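Local structure of fructosyl amine: oxygen oxidoreductase (Aspergillus fumigatus, 3DJE) at residues A[251-264]-A[267-280]. The protein is an FAD-dependent deglycating enzyme that oxidises fructosyl amines (Amadori products) with molecular oxygen, here with a bound thio-fructose ligand. Residues are numbered along the deposited sequence; the frame is centred on the assembly and turned at random. Where two conformers were deposited one is given.
Sequences YKNIPVIFNIERGF and EPDEERGEIKICDE. With FSA (1-S-(carboxymethyl)-1-thio-beta-D-fructopyranose), chain D.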
ATOM      1  N   TYR A 251     -12.053  10.363  20.991  1.00 21.00           N
ATOM      2  CA  TYR A 251     -11.863   9.514  19.822  1.00 20.47           C
ATOM      3  C   TYR A 251     -10.614   8.647  19.935  1.00 19.90           C
ATOM      4  O   TYR A 251     -10.349   7.810  19.060  1.00 19.57           O
ATOM      5  CB  TYR A 251     -11.777  10.376  18.559  1.00 20.11           C
ATOM      6  CG  TYR A 251     -13.066  11.071  18.162  1.00 19.68           C
ATOM      7  CD1 TYR A 251     -13.855  10.573  17.132  1.00 18.42           C
ATOM      8  CD2 TYR A 251     -13.476  12.249  18.794  1.00 19.63           C
ATOM      9  CE1 TYR A 251     -15.032  11.212  16.751  1.00 19.42           C
ATOM     10  CE2 TYR A 251     -14.663  12.890  18.425  1.00 19.73           C
ATOM     11  CZ  TYR A 251     -15.430  12.364  17.402  1.00 19.86           C
ATOM     12  OH  TYR A 251     -16.594  12.994  17.015  1.00 21.69           O
ATOM     13  N   LYS A 252      -9.844   8.847  21.006  1.00 19.41           N
ATOM     14  CA  LYS A 252      -8.574   8.121  21.189  1.00 19.44           C
ATOM     15  C   LYS A 252      -8.767   6.613  21.383  1.00 18.51           C
ATOM     16  O   LYS A 252      -9.686   6.179  22.081  1.00 19.13           O
ATOM     17  CB  LYS A 252      -7.765   8.705  22.358  1.00 20.21           C
ATOM     18  CG  LYS A 252      -6.326   8.166  22.475  1.00 21.19           C
ATOM     19  CD  LYS A 252      -5.553   8.813  23.630  1.00 22.04           C
ATOM     20  CE  LYS A 252      -4.165   8.196  23.803  1.00 24.55           C
ATOM     21  NZ  LYS A 252      -3.226   8.602  22.725  1.00 28.52           N
ATOM     22  N   ASN A 253      -7.899   5.829  20.748  0.50 18.29           N
ATOM     23  CA  ASN A 253      -7.819   4.370  20.944  0.50 17.74           C
ATOM     24  C   ASN A 253      -8.960   3.542  20.342  0.50 17.22           C
ATOM     25  O   ASN A 253      -9.021   2.331  20.565  0.50 17.16           O
ATOM     26  CB  ASN A 253      -7.638   4.009  22.436  0.50 18.30           C
ATOM     27  CG  ASN A 253      -6.427   4.686  23.068  0.50 19.49           C
ATOM     28  OD1 ASN A 253      -5.309   4.589  22.561  0.50 21.19           O
ATOM     29  ND2 ASN A 253      -6.647   5.359  24.195  0.50 20.84           N
ATOM     30  N   ILE A 254      -9.848   4.176  19.574  1.00 16.31           N
ATOM     31  CA  ILE A 254     -10.939   3.442  18.934  1.00 16.08           C
ATOM     32  C   ILE A 254     -10.359   2.428  17.942  1.00 14.87           C
ATOM     33  O   ILE A 254      -9.273   2.645  17.390  1.00 15.15           O
ATOM     34  CB  ILE A 254     -11.979   4.363  18.223  1.00 15.62           C
ATOM     35  CG1 ILE A 254     -11.324   5.212  17.128  1.00 16.81           C
ATOM     36  CG2 ILE A 254     -12.756   5.219  19.250  1.00 16.32           C
ATOM     37  CD1 ILE A 254     -12.319   5.909  16.191  1.00 16.75           C
ATOM     38  N   PRO A 255     -11.069   1.312  17.722  1.00 14.57           N
ATOM     39  CA  PRO A 255     -10.569   0.356  16.739  1.00 13.90           C
ATOM     40  C   PRO A 255     -10.678   0.907  15.326  1.00 13.25           C
ATOM     41  O   PRO A 255     -11.408   1.870  15.094  1.00 13.45           O
ATOM     42  CB  PRO A 255     -11.500  -0.849  16.911  1.00 14.43           C
ATOM     43  CG  PRO A 255     -12.760  -0.282  17.474  1.00 14.50           C
ATOM     44  CD  PRO A 255     -12.322   0.860  18.362  1.00 14.54           C
ATOM     45  N   VAL A 256      -9.947   0.308  14.392  1.00 12.57           N
ATOM     46  CA  VAL A 256     -10.125   0.635  12.976  1.00 12.40           C
ATOM     47  C   VAL A 256     -11.518   0.166  12.580  1.00 12.15           C
ATOM     48  O   VAL A 256     -11.896  -0.968  12.866  1.00 12.14           O
ATOM     49  CB  VAL A 256      -9.084  -0.079  12.111  1.00 12.49           C
ATOM     50  CG1 VAL A 256      -9.299   0.244  10.639  1.00 12.18           C
ATOM     51  CG2 VAL A 256      -7.673   0.322  12.566  1.00 13.67           C
ATOM     52  N   ILE A 257     -12.275   1.052  11.935  1.00 11.96           N
ATOM     53  CA  ILE A 257     -13.640   0.751  11.476  1.00 12.63           C
ATOM     54  C   ILE A 257     -13.596   0.617   9.956  1.00 12.25           C
ATOM     55  O   ILE A 257     -13.257   1.573   9.271  1.00 11.97           O
ATOM     56  CB  ILE A 257     -14.622   1.871  11.894  1.00 12.66           C
ATOM     57  CG1 ILE A 257     -14.624   2.043  13.420  1.00 13.53           C
ATOM     58  CG2 ILE A 257     -16.026   1.609  11.321  1.00 13.84           C
ATOM     59  CD1 ILE A 257     -15.089   0.825  14.204  1.00 13.71           C
ATOM     60  N   PHE A 258     -13.936  -0.562   9.434  1.00 12.69           N
ATOM     61  CA  PHE A 258     -13.713  -0.868   8.022  1.00 13.01           C
ATOM     62  C   PHE A 258     -14.927  -1.590   7.448  1.00 13.12           C
ATOM     63  O   PHE A 258     -15.350  -2.610   7.981  1.00 13.19           O
ATOM     64  CB  PHE A 258     -12.455  -1.740   7.930  1.00 13.33           C
ATOM     65  CG  PHE A 258     -11.749  -1.737   6.584  1.00 14.87           C
ATOM     66  CD1 PHE A 258     -10.395  -1.397   6.512  1.00 16.39           C
ATOM     67  CD2 PHE A 258     -12.391  -2.141   5.415  1.00 15.47           C
ATOM     68  CE1 PHE A 258      -9.693  -1.423   5.291  1.00 16.87           C
ATOM     69  CE2 PHE A 258     -11.697  -2.160   4.177  1.00 15.14           C
ATOM     70  CZ  PHE A 258     -10.342  -1.803   4.124  1.00 16.39           C
ATOM     71  N   ASN A 259     -15.523  -1.024   6.402  1.00 13.02           N
ATOM     72  CA  ASN A 259     -16.568  -1.716   5.649  1.00 12.97           C
ATOM     73  C   ASN A 259     -16.101  -1.768   4.209  1.00 12.87           C
ATOM     74  O   ASN A 259     -15.822  -0.728   3.598  1.00 13.32           O
ATOM     75  CB  ASN A 259     -17.919  -1.000   5.775  1.00 12.84           C
ATOM     76  CG  ASN A 259     -19.041  -1.714   5.026  1.00 13.74           C
ATOM     77  OD1 ASN A 259     -18.964  -1.916   3.818  1.00 15.59           O
ATOM     78  ND2 ASN A 259     -20.110  -2.060   5.744  1.00 14.95           N
ATOM     79  N   ILE A 260     -16.027  -2.981   3.676  1.00 13.12           N
ATOM     80  CA  ILE A 260     -15.406  -3.203   2.371  1.00 12.89           C
ATOM     81  C   ILE A 260     -16.257  -2.693   1.204  1.00 13.25           C
ATOM     82  O   ILE A 260     -15.814  -2.717   0.059  1.00 13.17           O
ATOM     83  CB  ILE A 260     -14.989  -4.679   2.183  1.00 13.56           C
ATOM     84  CG1 ILE A 260     -16.211  -5.595   2.036  1.00 14.14           C
ATOM     85  CG2 ILE A 260     -14.107  -5.123   3.353  1.00 13.02           C
ATOM     86  CD1 ILE A 260     -15.865  -7.034   1.689  1.00 13.58           C
ATOM     87  N   GLU A 261     -17.462  -2.217   1.511  1.00 13.34           N
ATOM     88  CA  GLU A 261     -18.327  -1.593   0.509  1.00 14.22           C
ATOM     89  C   GLU A 261     -18.568  -0.106   0.738  1.00 14.82           C
ATOM     90  O   GLU A 261     -19.367   0.509   0.022  1.00 15.68           O
ATOM     91  CB  GLU A 261     -19.685  -2.308   0.485  1.00 13.97           C
ATOM     92  CG  GLU A 261     -19.588  -3.769   0.094  1.00 15.89           C
ATOM     93  CD  GLU A 261     -20.945  -4.376  -0.087  1.00 17.77           C
ATOM     94  OE1 GLU A 261     -21.543  -4.182  -1.178  1.00 18.78           O
ATOM     95  OE2 GLU A 261     -21.402  -5.036   0.862  1.00 17.53           O
ATOM     96  N   ARG A 262     -17.907   0.479   1.735  1.00 14.58           N
ATOM     97  CA  ARG A 262     -18.152   1.872   2.072  1.00 14.40           C
ATOM     98  C   ARG A 262     -16.853   2.633   2.296  1.00 14.36           C
ATOM     99  O   ARG A 262     -16.649   3.719   1.755  1.00 14.57           O
ATOM    100  CB  ARG A 262     -19.034   1.992   3.323  1.00 14.54           C
ATOM    101  CG  ARG A 262     -20.391   1.292   3.219  1.00 15.83           C
ATOM    102  CD  ARG A 262     -21.325   2.071   2.291  1.00 19.57           C
ATOM    103  NE  ARG A 262     -22.687   1.540   2.351  1.00 22.34           N
ATOM    104  CZ  ARG A 262     -23.186   0.618   1.531  1.00 24.82           C
ATOM    105  NH1 ARG A 262     -22.450   0.109   0.551  1.00 24.34           N
ATOM    106  NH2 ARG A 262     -24.442   0.199   1.694  1.00 25.78           N
ATOM    107  N   GLY A 263     -15.974   2.066   3.112  1.00 13.58           N
ATOM    108  CA  GLY A 263     -14.770   2.782   3.487  1.00 13.32           C
ATOM    109  C   GLY A 263     -14.304   2.483   4.895  1.00 12.93           C
ATOM    110  O   GLY A 263     -14.822   1.590   5.583  1.00 12.65           O
ATOM    111  N   PHE A 264     -13.312   3.247   5.326  1.00 11.95           N
ATOM    112  CA  PHE A 264     -12.725   3.014   6.626  1.00 11.54           C
ATOM    113  C   PHE A 264     -12.091   4.261   7.205  1.00 11.59           C
ATOM    114  O   PHE A 264     -11.824   5.237   6.496  1.00 11.68           O
ATOM    115  CB  PHE A 264     -11.708   1.864   6.571  1.00 11.85           C
ATOM    116  CG  PHE A 264     -10.578   2.074   5.594  1.00 12.81           C
ATOM    117  CD1 PHE A 264      -9.379   2.684   5.997  1.00 12.97           C
ATOM    118  CD2 PHE A 264     -10.696   1.623   4.279  1.00 13.11           C
ATOM    119  CE1 PHE A 264      -8.313   2.845   5.090  1.00 13.71           C
ATOM    120  CE2 PHE A 264      -9.647   1.785   3.361  1.00 14.22           C
ATOM    121  CZ  PHE A 264      -8.447   2.403   3.769  1.00 14.16           C
ATOM    122  N   GLU A 267      -8.534   6.013  14.519  1.00 12.38           N
ATOM    123  CA  GLU A 267      -8.385   7.009  15.576  1.00 11.97           C
ATOM    124  C   GLU A 267      -7.531   8.195  15.100  1.00 11.69           C
ATOM    125  O   GLU A 267      -6.652   8.036  14.227  1.00 11.17           O
ATOM    126  CB  GLU A 267      -7.798   6.388  16.852  1.00 11.92           C
ATOM    127  CG  GLU A 267      -6.329   6.007  16.734  1.00 13.61           C
ATOM    128  CD  GLU A 267      -5.780   5.507  18.040  1.00 15.42           C
ATOM    129  OE1 GLU A 267      -5.839   6.265  19.034  1.00 15.35           O
ATOM    130  OE2 GLU A 267      -5.295   4.359  18.084  1.00 15.14           O
ATOM    131  N   PRO A 268      -7.778   9.389  15.658  1.00 12.14           N
ATOM    132  CA  PRO A 268      -7.025  10.574  15.218  1.00 11.82           C
ATOM    133  C   PRO A 268      -5.519  10.471  15.453  1.00 12.39           C
ATOM    134  O   PRO A 268      -5.084   9.879  16.448  1.00 11.98           O
ATOM    135  CB  PRO A 268      -7.613  11.714  16.066  1.00 12.73           C
ATOM    136  CG  PRO A 268      -8.314  11.049  17.193  1.00 12.65           C
ATOM    137  CD  PRO A 268      -8.809   9.735  16.656  1.00 11.97           C
ATOM    138  N   ASP A 269      -4.735  11.033  14.538  1.00 12.72           N
ATOM    139  CA  ASP A 269      -3.280  11.032  14.730  1.00 13.97           C
ATOM    140  C   ASP A 269      -2.904  11.953  15.891  1.00 13.85           C
ATOM    141  O   ASP A 269      -3.699  12.812  16.309  1.00 14.86           O
ATOM    142  CB  ASP A 269      -2.508  11.339  13.419  1.00 14.09           C
ATOM    143  CG  ASP A 269      -2.339  12.838  13.110  1.00 17.29           C
ATOM    144  OD1 ASP A 269      -3.113  13.698  13.575  1.00 18.63           O
ATOM    145  OD2 ASP A 269      -1.418  13.150  12.320  1.00 19.96           O
ATOM    146  N   GLU A 270      -1.716  11.748  16.449  1.00 14.08           N
ATOM    147  CA  GLU A 270      -1.303  12.551  17.593  1.00 14.56           C
ATOM    148  C   GLU A 270      -0.909  13.957  17.190  1.00 14.68           C
ATOM    149  O   GLU A 270      -1.273  14.922  17.874  1.00 14.25           O
ATOM    150  CB  GLU A 270      -0.147  11.877  18.343  1.00 14.87           C
ATOM    151  CG  GLU A 270      -0.552  10.656  19.149  1.00 17.43           C
ATOM    152  CD  GLU A 270      -1.529  10.974  20.290  1.00 21.84           C
ATOM    153  OE1 GLU A 270      -1.505  12.106  20.829  1.00 22.79           O
ATOM    154  OE2 GLU A 270      -2.326  10.081  20.645  1.00 25.67           O
ATOM    155  N   GLU A 271      -0.172  14.066  16.081  1.00 14.89           N
ATOM    156  CA  GLU A 271       0.416  15.342  15.655  1.00 16.17           C
ATOM    157  C   GLU A 271      -0.644  16.418  15.522  1.00 15.65           C
ATOM    158  O   GLU A 271      -0.503  17.494  16.103  1.00 15.53           O
ATOM    159  CB  GLU A 271       1.156  15.190  14.327  1.00 16.67           C
ATOM    160  CG  GLU A 271       2.603  14.778  14.449  1.00 18.98           C
ATOM    161  CD  GLU A 271       3.240  14.482  13.089  1.00 19.87           C
ATOM    162  OE1 GLU A 271       2.599  14.728  12.036  1.00 24.26           O
ATOM    163  OE2 GLU A 271       4.387  13.986  13.072  1.00 25.07           O
ATOM    164  N   ARG A 272      -1.705  16.119  14.773  1.00 15.22           N
ATOM    165  CA  ARG A 272      -2.688  17.136  14.392  1.00 16.24           C
ATOM    166  C   ARG A 272      -4.121  16.822  14.784  1.00 15.56           C
ATOM    167  O   ARG A 272      -5.033  17.610  14.484  1.00 16.15           O
ATOM    168  CB  ARG A 272      -2.629  17.406  12.886  1.00 16.64           C
ATOM    169  CG  ARG A 272      -1.306  17.967  12.378  1.00 17.88           C
ATOM    170  CD  ARG A 272      -1.386  18.197  10.870  1.00 18.12           C
ATOM    171  NE  ARG A 272      -0.165  18.807  10.338  1.00 23.91           N
ATOM    172  CZ  ARG A 272       0.867  18.138   9.827  1.00 26.42           C
ATOM    173  NH1 ARG A 272       0.869  16.803   9.773  1.00 27.84           N
ATOM    174  NH2 ARG A 272       1.915  18.817   9.372  1.00 28.16           N
ATOM    175  N   GLY A 273      -4.322  15.692  15.459  1.00 15.21           N
ATOM    176  CA  GLY A 273      -5.659  15.232  15.826  1.00 15.14           C
ATOM    177  C   GLY A 273      -6.515  14.953  14.601  1.00 15.22           C
ATOM    178  O   GLY A 273      -7.742  15.109  14.638  1.00 15.98           O
ATOM    179  N   GLU A 274      -5.871  14.525  13.516  1.00 14.68           N
ATOM    180  CA  GLU A 274      -6.567  14.290  12.253  1.00 13.95           C
ATOM    181  C   GLU A 274      -7.006  12.852  12.091  1.00 13.77           C
ATOM    182  O   GLU A 274      -6.212  11.939  12.275  1.00 13.67           O
ATOM    183  CB  GLU A 274      -5.687  14.707  11.073  1.00 14.36           C
ATOM    184  CG  GLU A 274      -5.561  16.238  10.966  1.00 14.63           C
ATOM    185  CD  GLU A 274      -4.623  16.714   9.889  1.00 15.67           C
ATOM    186  OE1 GLU A 274      -3.758  15.936   9.399  1.00 17.86           O
ATOM    187  OE2 GLU A 274      -4.737  17.910   9.532  1.00 18.05           O
ATOM    188  N   ILE A 275      -8.283  12.664  11.763  1.00 12.66           N
ATOM    189  CA  ILE A 275      -8.811  11.337  11.408  1.00 13.20           C
ATOM    190  C   ILE A 275      -8.644  11.149   9.910  1.00 12.83           C
ATOM    191  O   ILE A 275      -9.127  11.963   9.119  1.00 13.19           O
ATOM    192  CB  ILE A 275     -10.315  11.176  11.779  1.00 12.91           C
ATOM    193  CG1 ILE A 275     -10.497  11.235  13.304  1.00 13.40           C
ATOM    194  CG2 ILE A 275     -10.890   9.845  11.224  1.00 13.53           C
ATOM    195  CD1 ILE A 275     -11.984  11.364  13.773  1.00 15.04           C
ATOM    196  N   LYS A 276      -7.954  10.078   9.527  1.00 13.08           N
ATOM    197  CA  LYS A 276      -7.850   9.698   8.132  1.00 12.92           C
ATOM    198  C   LYS A 276      -9.017   8.792   7.734  1.00 12.76           C
ATOM    199  O   LYS A 276      -9.305   7.792   8.406  1.00 12.42           O
ATOM    200  CB  LYS A 276      -6.521   8.988   7.868  1.00 13.15           C
ATOM    201  CG  LYS A 276      -6.302   8.692   6.384  1.00 15.92           C
ATOM    202  CD  LYS A 276      -5.173   7.726   6.180  1.00 21.62           C
ATOM    203  CE  LYS A 276      -5.638   6.542   5.379  1.00 23.23           C
ATOM    204  NZ  LYS A 276      -4.704   5.426   5.624  1.00 25.67           N
ATOM    205  N   ILE A 277      -9.657   9.142   6.620  1.00 12.25           N
ATOM    206  CA  ILE A 277     -10.825   8.417   6.097  1.00 13.31           C
ATOM    207  C   ILE A 277     -10.612   8.086   4.623  1.00 13.19           C
ATOM    208  O   ILE A 277     -10.188   8.944   3.842  1.00 13.72           O
ATOM    209  CB  ILE A 277     -12.124   9.276   6.208  1.00 13.64           C
ATOM    210  CG1 ILE A 277     -12.339   9.757   7.643  1.00 15.76           C
ATOM    211  CG2 ILE A 277     -13.346   8.492   5.727  1.00 14.29           C
ATOM    212  CD1 ILE A 277     -12.549  11.237   7.737  1.00 17.87           C
ATOM    213  N   CYS A 278     -10.912   6.843   4.253  1.00 13.40           N
ATOM    214  CA  CYS A 278     -10.903   6.419   2.854  1.00 13.89           C
ATOM    215  C   CYS A 278     -12.286   5.930   2.451  1.00 14.59           C
ATOM    216  O   CYS A 278     -12.893   5.137   3.171  1.00 14.03           O
ATOM    217  CB  CYS A 278      -9.924   5.276   2.631  1.00 14.70           C
ATOM    218  SG  CYS A 278      -8.191   5.743   2.845  1.00 16.90           S
ATOM    219  N   ASP A 279     -12.764   6.412   1.304  1.00 14.33           N
ATOM    220  CA  ASP A 279     -13.942   5.844   0.643  1.00 14.73           C
ATOM    221  C   ASP A 279     -13.522   4.612  -0.149  1.00 14.83           C
ATOM    222  O   ASP A 279     -12.638   4.697  -0.991  1.00 14.71           O
ATOM    223  CB  ASP A 279     -14.617   6.876  -0.273  1.00 15.06           C
ATOM    224  CG  ASP A 279     -13.675   7.454  -1.348  1.00 16.84           C
ATOM    225  OD1 ASP A 279     -12.565   7.944  -1.007  1.00 16.42           O
ATOM    226  OD2 ASP A 279     -14.059   7.439  -2.545  1.00 18.15           O
ATOM    227  N   GLU A 280     -14.151   3.469   0.109  1.00 14.78           N
ATOM    228  CA  GLU A 280     -13.787   2.254  -0.615  1.00 15.16           C
ATOM    229  C   GLU A 280     -14.442   2.176  -2.001  1.00 15.02           C
ATOM    230  O   GLU A 280     -15.596   2.558  -2.195  1.00 15.67           O
ATOM    231  CB  GLU A 280     -14.072   0.996   0.232  1.00 15.80           C
ATOM    232  CG  GLU A 280     -13.640  -0.352  -0.385  1.00 16.67           C
ATOM    233  CD  GLU A 280     -12.124  -0.518  -0.633  1.00 19.01           C
ATOM    234  OE1 GLU A 280     -11.317   0.297  -0.124  1.00 19.84           O
ATOM    235  OE2 GLU A 280     -11.744  -1.471  -1.352  1.00 18.49           O
TER
HETATM  236  OAB FSA D 501      -4.533  -4.483   3.403  1.00 21.90           O
HETATM  237  CAL FSA D 501      -5.398  -4.000   4.166  1.00 22.15           C
HETATM  238  OAA FSA D 501      -5.740  -4.572   5.233  1.00 24.18           O
HETATM  239  CAH FSA D 501      -6.099  -2.701   3.823  1.00 19.02           C
HETATM  240  SAK FSA D 501      -5.658  -2.097   2.225  1.00 17.22           S
HETATM  241  C1  FSA D 501      -6.748  -0.701   2.265  1.00 15.24           C
HETATM  242  C2  FSA D 501      -7.051  -0.199   0.845  1.00 14.53           C
HETATM  243  O2  FSA D 501      -7.525   1.157   0.903  1.00 15.28           O
HETATM  244  C3  FSA D 501      -8.111  -1.072   0.164  1.00 14.63           C
HETATM  245  O3  FSA D 501      -9.367  -0.948   0.847  1.00 16.16           O
HETATM  246  C4  FSA D 501      -8.251  -0.749  -1.327  1.00 13.28           C
HETATM  247  O4  FSA D 501      -9.109  -1.719  -1.950  1.00 14.22           O
HETATM  248  C5  FSA D 501      -6.897  -0.769  -2.044  1.00 12.33           C
HETATM  249  O5  FSA D 501      -6.389  -2.101  -2.147  1.00 12.84           O
HETATM  250  C6  FSA D 501      -5.917   0.125  -1.299  1.00 13.35           C
HETATM  251  O6  FSA D 501      -5.832  -0.295   0.075  1.00 13.74           O
HETATM  252  O   HOH W   1      -3.880   6.293  21.007  1.00 25.78           O
HETATM  253  O   HOH W   2      -3.880   3.423  20.014  1.00 28.39           O
HETATM  254  O   HOH W   3      -7.960   3.216  15.084  1.00 15.23           O
HETATM  255  O   HOH W   4     -13.538  -3.401  -1.356  1.00 15.42           O
HETATM  256  O   HOH W   5     -17.349   4.336  -1.030  1.00 23.35           O
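Phe264 and Cys278, a hydrogen-bonded antiparallel pair, illustrate how a beta hairpin can build one wall of a sugar pocket. Cys278 CB lies over one face of the Phe264 ring, offset toward the rim and 3.7 Å from its centroid, with SG oblique to it and the FAD close by; Phe258 CE1 lies over the opposite face, also offset toward the rim. The ring is thus sandwiched, and its edge meets the bound FSA in plane, Phe264 CZ lying 3.3 Å from FSA O2. A chi1 of 58°, which puts CG between the backbone N and carbonyl carbon, swings the ring over Cys278. Glu280 supplies two of the polar bonds to the sugar ligand, which Lys368, Gly364 and Arg411 also bind: its OE1 accepts from FSA O3 at 2.5 Å and its OE2 from FSA O4 at 2.7 Å. The carboxylate is brought there by a chain bent at chi2 (63°), while a water joins OE2 to Ile260 O.

Behind this first shell, Glu280 N donates to Arg262 O, and Gly263 CA, at a positive phi of 146°, sits just 3.0 Å from Cys278 O. Arg262 and Gly263 face Asn259 in a classic beta bulge.

At the far end, Glu267 OE1 receives Asn253 N at 2.7 Å from above the carboxylate plane, gripping the turn 251-254, and Lys252 NZ forms a salt bridge with Glu270 OE2. Next to this turn, Tyr251 CB packs on Pro268 CD at 3.6 Å.

Strand 256-259 continues the sheet to strand 96-100, strand 274-289 pairs with 232-242, and helix 307-320 lies against Arg262, Ile277 and Asp279.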